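Long-range contacts in flavohemoglobin (Malassezia yamatoensis, PDB 6O0A), which probably detoxifies nitric oxide as a dioxygenase, pairing a heme-bearing globin domain with an FAD- and NAD-binding reductase module: residues A[115-120]-A[146-151]; A[101-106]-A[152-157]; A[44-49]-A[121-126]. All blocks are in the same frame, centred on the assembly; numbering follows the deposited sequence.

All three contacts lie in the helical globin domain, and two of them wall the heme. Contacts 1 and 2 share helix 137-163, have centres about 11 Å apart and touch each other: Y116 OH of contact 1 lies 3.0 Å from ND1 of H106, the iron ligand in contact 2, both being hydrogen-bonded to E158. Contact 3 stands one layer further out. It shares helix 115-131 with contact 1, its centre is about 13 Å from that of contact 1, and F124 CE1 packs 3.9 Å from Y147 CB. Contacts 2 and 3 do not meet, their nearest atoms being about 8 Å apart. On the reductase side, K105 of contact 2 touches the bound FAD.

Contact 1 of 3, residues A[115-120]-A[146-151]; sequences EYDTVY and VYWLLA. With HEM (protoporphyrin IX containing Fe), chain C.
Helices 115-131 and 137-163 meet in an aromatic, near-antiparallel packing (154°) at the edge of the heme pocket of the globin domain. The segment axes stay 11.2 Å apart, a gap filled by large rings. One hydrogen bond crosses it: Y147 OH donates to the backbone O of Y116 at 2.7 Å, in the carbonyl plane and on a lone pair. That oxygen also accepts the helical N-H of Y120, so two donors grip it. Y147 reaches it because its CG stands anti to the backbone N (chi1 179°), which sends the ring out across the gap, with V119 CG1 at the ring's edge. Y120 turns its own edge toward the face of Y147, ring centroids 5.5 Å apart, while W148 NE1 lies over a face of Y120, 3.8 Å from CD1. On the heme side, A151 CB rests 3.6 Å from Y116 CD2, and Y116 CE2 comes 3.5 Å from the vinyl carbon CAB of the heme. V119 CG2 and L150 CD2 press on heme methyls, CG2 reaching CMC at 3.3 Å. D117 OD1 approaches W148 CH2 obliquely at 3.0 Å, carboxylate and indole planes 56° apart. Of the other hydroxyls, Y116 OH bonds E158 OE1 on the buried proximal side and Y120 OH bonds T144 OG1. Mostly apolar, the contact thus pairs the buried Y147 hydroxyl with the Y116 carbonyl, which should hold the ring steady beside the heme vinyl.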
loop_
_atom_site.group_PDB
_atom_site.type_symbol
_atom_site.label_atom_id
_atom_site.label_comp_id
_atom_site.label_asym_id
_atom_site.label_seq_id
_atom_site.Cartn_x
_atom_site.Cartn_y
_atom_site.Cartn_z
ATOM N N GLU A 115 -19.373 9.010 -0.528
ATOM C CA GLU A 115 -19.150 8.397 0.775
ATOM C C GLU A 115 -18.325 9.272 1.709
ATOM O O GLU A 115 -18.264 8.977 2.906
ATOM C CB GLU A 115 -18.502 7.021 0.621
ATOM C CG GLU A 115 -19.341 6.043 -0.208
ATOM C CD GLU A 115 -20.616 5.576 0.490
ATOM O OE1 GLU A 115 -20.940 6.059 1.602
ATOM O OE2 GLU A 115 -21.300 4.701 -0.079
ATOM N N TYR A 116 -17.695 10.339 1.210
ATOM C CA TYR A 116 -17.022 11.242 2.134
ATOM C C TYR A 116 -18.028 11.933 3.040
ATOM O O TYR A 116 -17.693 12.294 4.171
ATOM C CB TYR A 116 -16.180 12.259 1.368
ATOM C CG TYR A 116 -14.905 11.644 0.808
ATOM C CD1 TYR A 116 -14.900 11.020 -0.432
ATOM C CD2 TYR A 116 -13.722 11.679 1.531
ATOM C CE1 TYR A 116 -13.733 10.457 -0.950
ATOM C CE2 TYR A 116 -12.558 11.128 1.033
ATOM C CZ TYR A 116 -12.573 10.518 -0.210
ATOM O OH TYR A 116 -11.417 9.966 -0.705
ATOM N N ASP A 117 -19.267 12.108 2.566
ATOM C CA ASP A 117 -20.331 12.627 3.425
ATOM C C ASP A 117 -20.671 11.638 4.536
ATOM O O ASP A 117 -20.956 12.040 5.673
ATOM C CB ASP A 117 -21.585 12.914 2.600
ATOM C CG ASP A 117 -21.384 14.023 1.580
ATOM O OD1 ASP A 117 -20.685 15.010 1.882
ATOM O OD2 ASP A 117 -21.950 13.915 0.472
ATOM N N THR A 118 -20.660 10.343 4.214
ATOM C CA THR A 118 -20.916 9.304 5.210
ATOM C C THR A 118 -19.872 9.330 6.315
ATOM O O THR A 118 -20.204 9.328 7.506
ATOM C CB THR A 118 -20.924 7.936 4.528
ATOM O OG1 THR A 118 -21.810 7.974 3.398
ATOM C CG2 THR A 118 -21.373 6.859 5.513
ATOM N N VAL A 119 -18.595 9.346 5.935
ATOM C CA VAL A 119 -17.534 9.369 6.930
ATOM C C VAL A 119 -17.596 10.649 7.748
ATOM O O VAL A 119 -17.422 10.617 8.971
ATOM C CB VAL A 119 -16.168 9.157 6.255
ATOM C CG1 VAL A 119 -15.031 9.661 7.131
ATOM C CG2 VAL A 119 -16.005 7.673 6.000
ATOM N N TYR A 120 -17.897 11.784 7.107
ATOM C CA TYR A 120 -18.024 13.020 7.873
ATOM C C TYR A 120 -19.081 12.871 8.967
ATOM O O TYR A 120 -18.844 13.215 10.128
ATOM C CB TYR A 120 -18.372 14.208 6.972
ATOM C CG TYR A 120 -18.567 15.446 7.832
ATOM C CD1 TYR A 120 -17.475 16.170 8.290
ATOM C CD2 TYR A 120 -19.834 15.835 8.256
ATOM C CE1 TYR A 120 -17.636 17.281 9.112
ATOM C CE2 TYR A 120 -20.008 16.937 9.085
ATOM C CZ TYR A 120 -18.907 17.654 9.513
ATOM O OH TYR A 120 -19.089 18.750 10.335
ATOM N N VAL A 146 -10.978 21.470 7.981
ATOM C CA VAL A 146 -9.846 20.573 7.755
ATOM C C VAL A 146 -10.308 19.310 7.039
ATOM O O VAL A 146 -9.716 18.895 6.037
ATOM C CB VAL A 146 -9.152 20.239 9.091
ATOM C CG1 VAL A 146 -8.059 19.177 8.904
ATOM C CG2 VAL A 146 -8.570 21.490 9.719
ATOM N N TYR A 147 -11.394 18.698 7.525
ATOM C CA TYR A 147 -11.900 17.486 6.889
ATOM C C TYR A 147 -12.199 17.717 5.411
ATOM O O TYR A 147 -11.822 16.909 4.559
ATOM C CB TYR A 147 -13.160 16.976 7.601
ATOM C CG TYR A 147 -13.720 15.723 6.934
ATOM C CD1 TYR A 147 -14.630 15.803 5.873
ATOM C CD2 TYR A 147 -13.305 14.460 7.338
ATOM C CE1 TYR A 147 -15.123 14.650 5.246
ATOM C CE2 TYR A 147 -13.794 13.303 6.720
ATOM C CZ TYR A 147 -14.693 13.410 5.672
ATOM O OH TYR A 147 -15.168 12.257 5.064
ATOM N N TRP A 148 -12.923 18.789 5.088
ATOM C CA TRP A 148 -13.368 18.940 3.706
ATOM C C TRP A 148 -12.243 19.375 2.774
ATOM O O TRP A 148 -12.275 19.042 1.585
ATOM C CB TRP A 148 -14.567 19.895 3.637
ATOM C CG TRP A 148 -15.803 19.160 4.087
ATOM C CD1 TRP A 148 -16.553 19.402 5.200
ATOM C CD2 TRP A 148 -16.373 17.999 3.465
ATOM N NE1 TRP A 148 -17.576 18.483 5.291
ATOM C CE2 TRP A 148 -17.484 17.611 4.238
ATOM C CE3 TRP A 148 -16.059 17.260 2.317
ATOM C CZ2 TRP A 148 -18.282 16.516 3.901
ATOM C CZ3 TRP A 148 -16.852 16.176 1.985
ATOM C CH2 TRP A 148 -17.946 15.813 2.775
ATOM N N LEU A 149 -11.240 20.091 3.283
ATOM C CA LEU A 149 -10.057 20.358 2.470
ATOM C C LEU A 149 -9.408 19.057 2.033
ATOM O O LEU A 149 -9.025 18.898 0.866
ATOM C CB LEU A 149 -9.053 21.195 3.256
ATOM C CG LEU A 149 -9.325 22.686 3.392
ATOM C CD1 LEU A 149 -8.316 23.294 4.342
ATOM C CD2 LEU A 149 -9.239 23.333 2.024
ATOM N N LEU A 150 -9.270 18.121 2.969
ATOM C CA LEU A 150 -8.643 16.838 2.681
ATOM C C LEU A 150 -9.534 15.981 1.789
ATOM O O LEU A 150 -9.068 15.395 0.807
ATOM C CB LEU A 150 -8.337 16.137 4.002
ATOM C CG LEU A 150 -7.678 14.764 4.100
ATOM C CD1 LEU A 150 -6.401 14.733 3.304
ATOM C CD2 LEU A 150 -7.393 14.500 5.560
ATOM N N ALA A 151 -10.825 15.901 2.112
ATOM C CA ALA A 151 -11.748 15.127 1.284
ATOM C C ALA A 151 -11.762 15.628 -0.155
ATOM O O ALA A 151 -11.749 14.828 -1.098
ATOM C CB ALA A 151 -13.155 15.181 1.879
HETATM C CHA HEM C . -7.764 3.438 4.001
HETATM C CHB HEM C . -7.740 8.207 5.027
HETATM C CHC HEM C . -12.339 8.547 3.518
HETATM C CHD HEM C . -12.548 3.716 3.134
HETATM C C1A HEM C . -7.351 4.701 4.387
HETATM C C2A HEM C . -6.034 5.058 4.867
HETATM C C3A HEM C . -6.026 6.368 5.142
HETATM C C4A HEM C . -7.349 6.894 4.867
HETATM C CMA HEM C . -4.843 7.198 5.682
HETATM C CAA HEM C . -4.844 4.084 4.996
HETATM C CBA HEM C . -4.142 4.133 3.641
HETATM C CGA HEM C . -2.999 3.146 3.619
HETATM O O1A HEM C . -3.217 1.961 3.972
HETATM O O2A HEM C . -1.870 3.543 3.243
HETATM C C1B HEM C . -8.979 8.724 4.701
HETATM C C2B HEM C . -9.387 10.110 4.830
HETATM C C3B HEM C . -10.670 10.204 4.428
HETATM C C4B HEM C . -11.098 8.881 4.012
HETATM C CMB HEM C . -8.459 11.215 5.374
HETATM C CAB HEM C . -11.587 11.451 4.351
HETATM C CBB HEM C . -11.157 12.722 4.402
HETATM C C1C HEM C . -12.798 7.261 3.324
HETATM C C2C HEM C . -14.153 6.903 2.987
HETATM C C3C HEM C . -14.223 5.564 2.873
HETATM C C4C HEM C . -12.905 5.042 3.157
HETATM C CMC HEM C . -15.267 7.952 2.773
HETATM C CAC HEM C . -15.437 4.647 2.564
HETATM C CBC HEM C . -16.701 4.987 2.878
HETATM C C1D HEM C . -11.269 3.240 3.331
HETATM C C2D HEM C . -10.900 1.837 3.287
HETATM C C3D HEM C . -9.596 1.746 3.534
HETATM C C4D HEM C . -9.073 3.088 3.735
HETATM C CMD HEM C . -11.891 0.680 3.017
HETATM C CAD HEM C . -8.784 0.434 3.590
HETATM C CBD HEM C . -8.420 0.170 5.049
HETATM C CGD HEM C . -9.576 -0.441 5.809
HETATM O O1D HEM C . -10.186 -1.428 5.315
HETATM O O2D HEM C . -9.878 0.048 6.933
HETATM N NA HEM C . -8.128 5.849 4.401
HETATM N NB HEM C . -10.044 8.008 4.203
HETATM N NC HEM C . -12.051 6.102 3.416
HETATM N ND HEM C . -10.130 3.976 3.594
HETATM FE FE HEM C . -10.012 6.035 3.643
#

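Contact 2 of 3, residues A[101-106]-A[152-157]; sequences RVANKH and RALINL. With HEM (protoporphyrin IX containing Fe), chain C.
L154 of helix 137-163 is the main bump of this contact: its two methyls fit against V102, A103 and H106 of helix 96-108, the helix that carries the proximal heme ligand. CD2 settles 4.0 Å from V102 CG1 and close to the backbone N of A103, while CD1 lies 4.1 Å from H106 CE1 and also reaches heme pyrrole carbon C2B. With CG anti to the carbonyl carbon (chi1 -71°), the leucine spans from helix to porphyrin. A103 is the hollow; its small side chain admits L157, CB to CB at 3.7 Å, and lets the axes close to 9.2 Å at a crossing angle of -57°. V102 is shared, CG1 lying over a face of the H106 ring and CG2 meeting heme methyl CMA at 3.5 Å. H106 NE2 binds the iron at 2.2 Å, and R101 NE donates to heme propionate O2A at 3.0 Å, with a weak bond from K105 NZ to O1A; K105 also touches the FAD. Behind the ligand, E158, held also by Y116, bonds H106 ND1 through OE2; this positions the imidazole and probably raises its electron donation to the iron. Y116 of helix 115-131 packs against both H106 and L154, L99 backs L154 and L157 from within helix 96-108, and L161 of helix 137-163 packs on A103.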
loop_
_atom_site.group_PDB
_atom_site.type_symbol
_atom_site.label_atom_id
_atom_site.label_comp_id
_atom_site.label_asym_id
_atom_site.label_seq_id
_atom_site.Cartn_x
_atom_site.Cartn_y
_atom_site.Cartn_z
ATOM N N ARG A 101 -0.770 8.132 -1.885
ATOM C CA ARG A 101 -0.897 6.760 -1.401
ATOM C C ARG A 101 -2.340 6.442 -1.047
ATOM O O ARG A 101 -2.863 5.384 -1.418
ATOM C CB ARG A 101 0.010 6.537 -0.192
ATOM C CG ARG A 101 0.090 5.082 0.256
ATOM C CD ARG A 101 0.882 4.921 1.547
ATOM N NE ARG A 101 0.227 5.583 2.673
ATOM C CZ ARG A 101 0.646 6.717 3.229
ATOM N NH1 ARG A 101 1.738 7.321 2.775
ATOM N NH2 ARG A 101 -0.026 7.241 4.246
ATOM N N VAL A 102 -3.005 7.357 -0.334
ATOM C CA VAL A 102 -4.383 7.124 0.085
ATOM C C VAL A 102 -5.314 7.081 -1.120
ATOM O O VAL A 102 -6.189 6.212 -1.211
ATOM C CB VAL A 102 -4.824 8.195 1.098
ATOM C CG1 VAL A 102 -6.291 8.005 1.434
ATOM C CG2 VAL A 102 -3.979 8.096 2.370
ATOM N N ALA A 103 -5.146 8.018 -2.059
ATOM C CA ALA A 103 -6.014 8.055 -3.234
ATOM C C ALA A 103 -5.921 6.762 -4.038
ATOM O O ALA A 103 -6.937 6.252 -4.528
ATOM C CB ALA A 103 -5.650 9.246 -4.121
ATOM N N ASN A 104 -4.709 6.229 -4.204
ATOM C CA ASN A 104 -4.555 4.992 -4.963
ATOM C C ASN A 104 -5.227 3.823 -4.255
ATOM O O ASN A 104 -5.868 2.986 -4.904
ATOM C CB ASN A 104 -3.075 4.702 -5.205
ATOM C CG ASN A 104 -2.532 5.423 -6.443
ATOM O OD1 ASN A 104 -2.517 4.870 -7.549
ATOM N ND2 ASN A 104 -2.068 6.666 -6.254
ATOM N N LYS A 105 -5.099 3.748 -2.926
ATOM C CA LYS A 105 -5.800 2.708 -2.171
ATOM C C LYS A 105 -7.309 2.849 -2.324
ATOM O O LYS A 105 -8.017 1.869 -2.580
ATOM C CB LYS A 105 -5.400 2.768 -0.698
ATOM C CG LYS A 105 -5.980 1.644 0.158
ATOM C CD LYS A 105 -5.427 0.301 -0.275
ATOM C CE LYS A 105 -3.935 0.178 0.041
ATOM N NZ LYS A 105 -3.702 -0.140 1.479
ATOM N N HIS A 106 -7.818 4.072 -2.158
ATOM C CA HIS A 106 -9.247 4.332 -2.323
ATOM C C HIS A 106 -9.742 3.910 -3.695
ATOM O O HIS A 106 -10.831 3.338 -3.826
ATOM C CB HIS A 106 -9.520 5.816 -2.129
ATOM C CG HIS A 106 -9.552 6.232 -0.704
ATOM N ND1 HIS A 106 -9.644 7.553 -0.324
ATOM C CD2 HIS A 106 -9.510 5.506 0.436
ATOM C CE1 HIS A 106 -9.663 7.624 0.995
ATOM N NE2 HIS A 106 -9.566 6.397 1.476
ATOM N N ARG A 152 -11.796 16.948 -0.348
ATOM C CA ARG A 152 -11.838 17.481 -1.706
ATOM C C ARG A 152 -10.559 17.140 -2.466
ATOM O O ARG A 152 -10.609 16.799 -3.653
ATOM C CB ARG A 152 -12.070 18.998 -1.686
ATOM C CG ARG A 152 -13.469 19.399 -1.212
ATOM C CD ARG A 152 -13.712 20.895 -1.371
ATOM N NE ARG A 152 -14.598 21.435 -0.341
ATOM C CZ ARG A 152 -14.198 22.234 0.645
ATOM N NH1 ARG A 152 -15.077 22.682 1.534
ATOM N NH2 ARG A 152 -12.923 22.593 0.740
ATOM N N ALA A 153 -9.405 17.228 -1.794
ATOM C CA ALA A 153 -8.136 16.883 -2.429
ATOM C C ALA A 153 -8.118 15.416 -2.856
ATOM O O ALA A 153 -7.727 15.092 -3.983
ATOM C CB ALA A 153 -6.983 17.180 -1.472
ATOM N N LEU A 154 -8.552 14.520 -1.970
ATOM C CA LEU A 154 -8.582 13.093 -2.293
ATOM C C LEU A 154 -9.571 12.793 -3.414
ATOM O O LEU A 154 -9.262 12.023 -4.332
ATOM C CB LEU A 154 -8.936 12.285 -1.046
ATOM C CG LEU A 154 -7.859 12.210 0.036
ATOM C CD1 LEU A 154 -8.408 11.531 1.292
ATOM C CD2 LEU A 154 -6.627 11.474 -0.512
ATOM N N ILE A 155 -10.764 13.388 -3.354
ATOM C CA ILE A 155 -11.764 13.192 -4.402
ATOM C C ILE A 155 -11.207 13.598 -5.764
ATOM O O ILE A 155 -11.393 12.892 -6.768
ATOM C CB ILE A 155 -13.048 13.973 -4.045
ATOM C CG1 ILE A 155 -13.810 13.235 -2.943
ATOM C CG2 ILE A 155 -13.914 14.197 -5.276
ATOM C CD1 ILE A 155 -14.834 14.096 -2.209
ATOM N N ASN A 156 -10.502 14.732 -5.818
ATOM C CA ASN A 156 -9.917 15.188 -7.074
ATOM C C ASN A 156 -8.870 14.211 -7.588
ATOM O O ASN A 156 -8.833 13.905 -8.786
ATOM C CB ASN A 156 -9.310 16.578 -6.896
ATOM C CG ASN A 156 -10.374 17.657 -6.792
ATOM O OD1 ASN A 156 -11.521 17.442 -7.190
ATOM N ND2 ASN A 156 -10.001 18.823 -6.267
ATOM N N LEU A 157 -8.009 13.711 -6.697
ATOM C CA LEU A 157 -7.007 12.732 -7.112
ATOM C C LEU A 157 -7.662 11.443 -7.586
ATOM O O LEU A 157 -7.246 10.857 -8.593
ATOM C CB LEU A 157 -6.040 12.441 -5.960
ATOM C CG LEU A 157 -5.078 13.565 -5.567
ATOM C CD1 LEU A 157 -4.284 13.205 -4.322
ATOM C CD2 LEU A 157 -4.137 13.885 -6.722
HETATM C CHA HEM C . -7.764 3.438 4.001
HETATM C CHB HEM C . -7.740 8.207 5.027
HETATM C CHC HEM C . -12.339 8.547 3.518
HETATM C CHD HEM C . -12.548 3.716 3.134
HETATM C C1A HEM C . -7.351 4.701 4.387
HETATM C C2A HEM C . -6.034 5.058 4.867
HETATM C C3A HEM C . -6.026 6.368 5.142
HETATM C C4A HEM C . -7.349 6.894 4.867
HETATM C CMA HEM C . -4.843 7.198 5.682
HETATM C CAA HEM C . -4.844 4.084 4.996
HETATM C CBA HEM C . -4.142 4.133 3.641
HETATM C CGA HEM C . -2.999 3.146 3.619
HETATM O O1A HEM C . -3.217 1.961 3.972
HETATM O O2A HEM C . -1.870 3.543 3.243
HETATM C C1B HEM C . -8.979 8.724 4.701
HETATM C C2B HEM C . -9.387 10.110 4.830
HETATM C C3B HEM C . -10.670 10.204 4.428
HETATM C C4B HEM C . -11.098 8.881 4.012
HETATM C CMB HEM C . -8.459 11.215 5.374
HETATM C CAB HEM C . -11.587 11.451 4.351
HETATM C CBB HEM C . -11.157 12.722 4.402
HETATM C C1C HEM C . -12.798 7.261 3.324
HETATM C C2C HEM C . -14.153 6.903 2.987
HETATM C C3C HEM C . -14.223 5.564 2.873
HETATM C C4C HEM C . -12.905 5.042 3.157
HETATM C CMC HEM C . -15.267 7.952 2.773
HETATM C CAC HEM C . -15.437 4.647 2.564
HETATM C CBC HEM C . -16.701 4.987 2.878
HETATM C C1D HEM C . -11.269 3.240 3.331
HETATM C C2D HEM C . -10.900 1.837 3.287
HETATM C C3D HEM C . -9.596 1.746 3.534
HETATM C C4D HEM C . -9.073 3.088 3.735
HETATM C CMD HEM C . -11.891 0.680 3.017
HETATM C CAD HEM C . -8.784 0.434 3.590
HETATM C CBD HEM C . -8.420 0.170 5.049
HETATM C CGD HEM C . -9.576 -0.441 5.809
HETATM O O1D HEM C . -10.186 -1.428 5.315
HETATM O O2D HEM C . -9.878 0.048 6.933
HETATM N NA HEM C . -8.128 5.849 4.401
HETATM N NB HEM C . -10.044 8.008 4.203
HETATM N NC HEM C . -12.051 6.102 3.416
HETATM N ND HEM C . -10.130 3.976 3.594
HETATM FE FE HEM C . -10.012 6.035 3.643
#

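Contact 3 of 3, residues A[44-49]-A[121-126]; sequences PVFYGD and KYLFGA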
loop_
_atom_site.group_PDB
_atom_site.type_symbol
_atom_site.label_atom_id
_atom_site.label_comp_id
_atom_site.label_asym_id
_atom_site.label_seq_id
_atom_site.Cartn_x
_atom_site.Cartn_y
_atom_site.Cartn_z
ATOM N N PRO A 44 -12.868 3.823 17.180
ATOM C CA PRO A 44 -13.753 2.656 17.221
ATOM C C PRO A 44 -15.200 3.049 17.323
ATOM O O PRO A 44 -16.074 2.308 16.857
ATOM C CB PRO A 44 -13.285 1.897 18.473
ATOM C CG PRO A 44 -11.973 2.501 18.823
ATOM C CD PRO A 44 -12.062 3.911 18.409
ATOM N N VAL A 45 -15.480 4.209 17.916
ATOM C CA VAL A 45 -16.857 4.664 17.997
ATOM C C VAL A 45 -17.339 5.119 16.627
ATOM O O VAL A 45 -18.452 4.789 16.203
ATOM C CB VAL A 45 -16.991 5.775 19.051
ATOM C CG1 VAL A 45 -18.430 6.253 19.105
ATOM C CG2 VAL A 45 -16.535 5.262 20.408
ATOM N N PHE A 46 -16.508 5.885 15.918
ATOM C CA PHE A 46 -16.828 6.284 14.555
ATOM C C PHE A 46 -17.163 5.070 13.687
ATOM O O PHE A 46 -18.232 5.008 13.062
ATOM C CB PHE A 46 -15.638 7.095 14.023
ATOM C CG PHE A 46 -15.400 6.983 12.543
ATOM C CD1 PHE A 46 -16.391 7.261 11.621
ATOM C CD2 PHE A 46 -14.132 6.649 12.082
ATOM C CE1 PHE A 46 -16.141 7.170 10.266
ATOM C CE2 PHE A 46 -13.874 6.571 10.724
ATOM C CZ PHE A 46 -14.883 6.831 9.823
ATOM N N TYR A 47 -16.275 4.070 13.662
ATOM C CA TYR A 47 -16.517 2.905 12.817
ATOM C C TYR A 47 -17.699 2.087 13.311
ATOM O O TYR A 47 -18.492 1.587 12.503
ATOM C CB TYR A 47 -15.265 2.031 12.740
ATOM C CG TYR A 47 -14.247 2.567 11.767
ATOM C CD1 TYR A 47 -14.506 2.584 10.396
ATOM C CD2 TYR A 47 -13.029 3.069 12.213
ATOM C CE1 TYR A 47 -13.573 3.089 9.501
ATOM C CE2 TYR A 47 -12.097 3.574 11.323
ATOM C CZ TYR A 47 -12.377 3.576 9.969
ATOM O OH TYR A 47 -11.439 4.071 9.082
ATOM N N GLY A 48 -17.831 1.931 14.628
ATOM C CA GLY A 48 -18.981 1.211 15.156
ATOM C C GLY A 48 -20.298 1.820 14.708
ATOM O O GLY A 48 -21.201 1.112 14.241
ATOM N N ASP A 49 -20.413 3.145 14.830
ATOM C CA ASP A 49 -21.616 3.852 14.395
ATOM C C ASP A 49 -21.815 3.723 12.891
ATOM O O ASP A 49 -22.919 3.419 12.421
ATOM C CB ASP A 49 -21.524 5.337 14.778
ATOM C CG ASP A 49 -21.604 5.574 16.276
ATOM O OD1 ASP A 49 -21.966 4.641 17.026
ATOM O OD2 ASP A 49 -21.301 6.708 16.703
ATOM N N LYS A 121 -20.249 12.350 8.601
ATOM C CA LYS A 121 -21.355 12.241 9.547
ATOM C C LYS A 121 -20.966 11.415 10.766
ATOM O O LYS A 121 -21.120 11.860 11.910
ATOM C CB LYS A 121 -22.562 11.622 8.844
ATOM C CG LYS A 121 -23.703 11.363 9.786
ATOM C CD LYS A 121 -24.896 10.771 9.079
ATOM C CE LYS A 121 -26.044 10.606 10.074
ATOM N NZ LYS A 121 -27.299 10.166 9.406
ATOM N N TYR A 122 -20.458 10.203 10.547
ATOM C CA TYR A 122 -20.183 9.326 11.683
ATOM C C TYR A 122 -18.904 9.709 12.405
ATOM O O TYR A 122 -18.833 9.563 13.630
ATOM C CB TYR A 122 -20.164 7.865 11.221
ATOM C CG TYR A 122 -21.553 7.515 10.752
ATOM C CD1 TYR A 122 -22.589 7.411 11.669
ATOM C CD2 TYR A 122 -21.853 7.426 9.403
ATOM C CE1 TYR A 122 -23.879 7.159 11.257
ATOM C CE2 TYR A 122 -23.141 7.177 8.983
ATOM C CZ TYR A 122 -24.144 7.043 9.917
ATOM O OH TYR A 122 -25.438 6.810 9.516
ATOM N N LEU A 123 -17.902 10.225 11.693
ATOM C CA LEU A 123 -16.695 10.666 12.380
ATOM C C LEU A 123 -17.004 11.830 13.309
ATOM O O LEU A 123 -16.603 11.833 14.478
ATOM C CB LEU A 123 -15.607 11.052 11.371
ATOM C CG LEU A 123 -14.323 11.570 12.005
ATOM C CD1 LEU A 123 -13.749 10.505 12.935
ATOM C CD2 LEU A 123 -13.313 11.900 10.913
ATOM N N PHE A 124 -17.724 12.833 12.811
ATOM C CA PHE A 124 -17.962 13.996 13.645
ATOM C C PHE A 124 -19.022 13.731 14.699
ATOM O O PHE A 124 -18.981 14.362 15.761
ATOM C CB PHE A 124 -18.278 15.200 12.752
ATOM C CG PHE A 124 -17.026 15.886 12.260
ATOM C CD1 PHE A 124 -16.203 15.259 11.332
ATOM C CD2 PHE A 124 -16.635 17.115 12.778
ATOM C CE1 PHE A 124 -15.019 15.861 10.900
ATOM C CE2 PHE A 124 -15.451 17.725 12.349
ATOM C CZ PHE A 124 -14.650 17.098 11.408
ATOM N N GLY A 125 -19.918 12.772 14.462
ATOM C CA GLY A 125 -20.777 12.307 15.542
ATOM C C GLY A 125 -19.981 11.683 16.676
ATOM O O GLY A 125 -20.300 11.866 17.857
ATOM N N ALA A 126 -18.940 10.922 16.336
ATOM C CA ALA A 126 -18.110 10.302 17.369
ATOM C C ALA A 126 -17.268 11.341 18.097
ATOM O O ALA A 126 -17.032 11.221 19.304
ATOM C CB ALA A 126 -17.214 9.221 16.755
HETATM O O HOH W 1 -21.199 8.684 14.907
#
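F46 of helix 25-53 lays its ring against the backbone of helix 115-131 at L123, where F46 CA and L123 CA, the nearest CA pair of the two segments, are 4.9 Å apart. L123 CB sits over one face of the ring in a CH-pi contact, 4.2 Å from the centroid and 22° off the normal, and L123 CD1 adds to it near CG and CD2. Y122 CB meets the same ring at its edge, 3.8 Å from CD1. Beside it, A126 is the small residue that lets the backbones approach: its CB lies 3.5 Å from F46 N and also touches F46 CB, with V45 CG1 closing over it from the next position. The segment axes are 8.1 Å apart at 134°.

Toward the partly exposed side a water joins the contact. D49 CB rests 3.9 Å from Y122 CD1, and no direct hydrogen bond joins the segments. The water bridges them instead, donating to D49 OD2 at 2.7 Å and to the backbone O of Y122 at 2.8 Å. K129, one turn beyond A126, forms a salt bridge with D49, so OD2 is shared by the water and K129 NZ.

Around this pair, M50 and A53 of helix 25-53 extend the bed under Y122, and I42 packs on A126. L123 reaches I80 of helix 75-89, V119 supports F46, and F124 turns to the other flank, packing on W143, T144 and Y147 of helix 137-163; helix 115-131 is thereby sandwiched between helices 25-53 and 137-163.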